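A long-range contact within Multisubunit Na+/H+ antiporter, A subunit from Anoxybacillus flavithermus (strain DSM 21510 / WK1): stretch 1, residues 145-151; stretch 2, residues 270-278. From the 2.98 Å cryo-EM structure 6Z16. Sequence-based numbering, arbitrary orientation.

Stretch 1 145-151: LFMGAML
Stretch 2 270-278: AYLHSATMV

Two helical segments of one chain run in nearly the same direction, axes 13° and, at closest approach, 12.1 Å apart. F146 lies level with L272 (CA to CA 8.8 Å) and M150 with T276 (CA to CA 6.9 Å). Residues 145-151 form a regular alpha helix, with phi near -65° and psi near -40°. Stretch 2 is less regular. A wider pi-type turn spans 271-276, and phi reaches about -120° from S274 to T276. Y271 O accepts A275 N at 3.0 Å and, weakly, T276 N at 3.3 Å. T276, chi1 p (50°), folds its hydroxyl back onto the same carbonyl, and T276 OG1 donates to Y271 O at 3.0 Å.

F146 is the centre of the contact. Its CB points toward stretch 2, and chi1 t (176°) with chi2 73° extends the ring among four residues. L272 covers one face: its CG sits 3.9 Å from the F146 ring centroid, 26° off the normal, a CH-pi contact. L272 has chi1 -83° and chi2 72°; its CB points sideways, but its end comes nearer. The other three neighbours lie at the ring edge. F146 CE2 is 3.1 Å from T276 OG1, F146 CZ 3.8 Å from M277 CB, and F146 CD2 3.5 Å from Y271 CE2.

The CA-to-CB bond of Y271 (chi1 t, chi2 61°) points toward stretch 1. Its ring meets that of F146 obliquely, with planes at 81° and centroids 5.7 Å apart. M147 is extended (t, t, m), and its CG lies 3.6 Å from Y271 OH.

M150 takes t, p, p. This bent chain places M150 CE 3.4 Å from T276 O and 3.7 Å from M277 CA. M277 (t, t, p) leads its end away; its CB lies 4.2 Å from M150 CE. No hydrogen bond crosses between the stretches; packing joins them, burying 321 Å².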

# COMPACT_ATOMS: atom_id res chain seq x y z
N LEU A 145 -74.76 -49.47 -37.75
CA LEU A 145 -73.45 -49.21 -38.35
C LEU A 145 -73.21 -50.09 -39.57
O LEU A 145 -72.72 -49.62 -40.60
CB LEU A 145 -72.34 -49.44 -37.34
CG LEU A 145 -72.10 -48.44 -36.22
CD1 LEU A 145 -71.07 -48.99 -35.27
CD2 LEU A 145 -71.64 -47.14 -36.82
N PHE A 146 -73.57 -51.38 -39.46
CA PHE A 146 -73.39 -52.30 -40.58
C PHE A 146 -74.28 -51.93 -41.76
O PHE A 146 -73.84 -52.01 -42.92
CB PHE A 146 -73.68 -53.72 -40.11
CG PHE A 146 -73.61 -54.72 -41.20
CD1 PHE A 146 -72.40 -55.11 -41.73
CD2 PHE A 146 -74.77 -55.29 -41.70
CE1 PHE A 146 -72.34 -56.03 -42.74
CE2 PHE A 146 -74.71 -56.20 -42.71
CZ PHE A 146 -73.50 -56.58 -43.23
N MET A 147 -75.52 -51.51 -41.49
CA MET A 147 -76.43 -51.13 -42.56
C MET A 147 -75.96 -49.87 -43.28
O MET A 147 -75.99 -49.81 -44.52
CB MET A 147 -77.83 -50.94 -42.00
CG MET A 147 -78.89 -50.68 -43.04
SD MET A 147 -80.49 -50.40 -42.27
CE MET A 147 -80.86 -52.03 -41.65
N GLY A 148 -75.51 -48.87 -42.52
CA GLY A 148 -74.97 -47.67 -43.14
C GLY A 148 -73.70 -47.93 -43.91
O GLY A 148 -73.48 -47.36 -44.99
N ALA A 149 -72.86 -48.84 -43.41
CA ALA A 149 -71.62 -49.19 -44.10
C ALA A 149 -71.90 -49.92 -45.40
O ALA A 149 -71.24 -49.66 -46.41
CB ALA A 149 -70.75 -50.05 -43.19
N MET A 150 -72.89 -50.81 -45.41
CA MET A 150 -73.21 -51.56 -46.62
C MET A 150 -73.86 -50.68 -47.67
O MET A 150 -73.56 -50.79 -48.87
CB MET A 150 -74.10 -52.74 -46.26
CG MET A 150 -74.31 -53.69 -47.38
SD MET A 150 -72.75 -54.36 -47.93
CE MET A 150 -72.38 -55.25 -46.44
N LEU A 151 -74.76 -49.78 -47.24
CA LEU A 151 -75.31 -48.78 -48.16
C LEU A 151 -74.23 -47.85 -48.69
O LEU A 151 -74.35 -47.35 -49.81
CB LEU A 151 -76.39 -47.96 -47.46
CG LEU A 151 -77.71 -48.66 -47.20
CD1 LEU A 151 -78.56 -47.78 -46.33
CD2 LEU A 151 -78.39 -48.95 -48.51
N ALA A 270 -79.05 -64.30 -40.54
CA ALA A 270 -79.95 -64.08 -41.66
C ALA A 270 -79.52 -62.90 -42.51
O ALA A 270 -79.15 -63.07 -43.68
CB ALA A 270 -81.38 -63.87 -41.15
N TYR A 271 -79.43 -61.71 -41.90
CA TYR A 271 -79.17 -60.48 -42.63
C TYR A 271 -77.78 -60.47 -43.25
O TYR A 271 -77.63 -60.33 -44.48
CB TYR A 271 -79.36 -59.30 -41.68
CG TYR A 271 -79.20 -57.94 -42.29
CD1 TYR A 271 -80.02 -57.53 -43.31
CD2 TYR A 271 -78.29 -57.03 -41.78
CE1 TYR A 271 -79.90 -56.28 -43.86
CE2 TYR A 271 -78.17 -55.77 -42.32
CZ TYR A 271 -78.98 -55.41 -43.36
OH TYR A 271 -78.88 -54.16 -43.92
N LEU A 272 -76.74 -60.68 -42.43
CA LEU A 272 -75.36 -60.57 -42.88
C LEU A 272 -75.00 -61.69 -43.84
O LEU A 272 -74.48 -61.45 -44.93
CB LEU A 272 -74.41 -60.58 -41.68
CG LEU A 272 -74.13 -59.29 -40.91
CD1 LEU A 272 -75.30 -58.82 -40.06
CD2 LEU A 272 -72.90 -59.48 -40.04
N HIS A 273 -75.27 -62.94 -43.46
CA HIS A 273 -74.82 -64.07 -44.23
C HIS A 273 -75.91 -64.60 -45.15
O HIS A 273 -75.87 -65.77 -45.55
CB HIS A 273 -74.31 -65.14 -43.27
CG HIS A 273 -73.51 -64.57 -42.15
ND1 HIS A 273 -72.34 -63.88 -42.35
CD2 HIS A 273 -73.71 -64.58 -40.81
CE1 HIS A 273 -71.85 -63.48 -41.19
NE2 HIS A 273 -72.67 -63.90 -40.24
N SER A 274 -76.90 -63.78 -45.47
CA SER A 274 -77.80 -64.04 -46.58
C SER A 274 -77.78 -62.94 -47.61
O SER A 274 -77.69 -63.23 -48.81
CB SER A 274 -79.22 -64.23 -46.05
OG SER A 274 -79.26 -65.32 -45.16
N ALA A 275 -77.86 -61.67 -47.21
CA ALA A 275 -78.21 -60.64 -48.18
C ALA A 275 -77.19 -59.53 -48.35
O ALA A 275 -77.20 -58.89 -49.41
CB ALA A 275 -79.56 -60.01 -47.82
N THR A 276 -76.34 -59.25 -47.37
CA THR A 276 -75.56 -58.02 -47.41
C THR A 276 -74.05 -58.23 -47.53
O THR A 276 -73.45 -57.76 -48.50
CB THR A 276 -75.89 -57.19 -46.18
OG1 THR A 276 -75.78 -58.03 -45.02
CG2 THR A 276 -77.29 -56.65 -46.28
N MET A 277 -73.42 -58.92 -46.58
CA MET A 277 -71.96 -58.88 -46.56
C MET A 277 -71.35 -59.89 -47.52
O MET A 277 -70.42 -59.56 -48.26
CB MET A 277 -71.43 -59.12 -45.15
CG MET A 277 -69.92 -59.11 -45.09
SD MET A 277 -69.30 -59.31 -43.44
CE MET A 277 -69.89 -60.96 -43.08
N VAL A 278 -71.92 -61.09 -47.58
CA VAL A 278 -71.41 -62.13 -48.47
C VAL A 278 -71.67 -61.85 -49.95
O VAL A 278 -71.25 -62.64 -50.79
CB VAL A 278 -72.01 -63.48 -48.08
CG1 VAL A 278 -71.65 -63.83 -46.65
CG2 VAL A 278 -73.51 -63.45 -48.26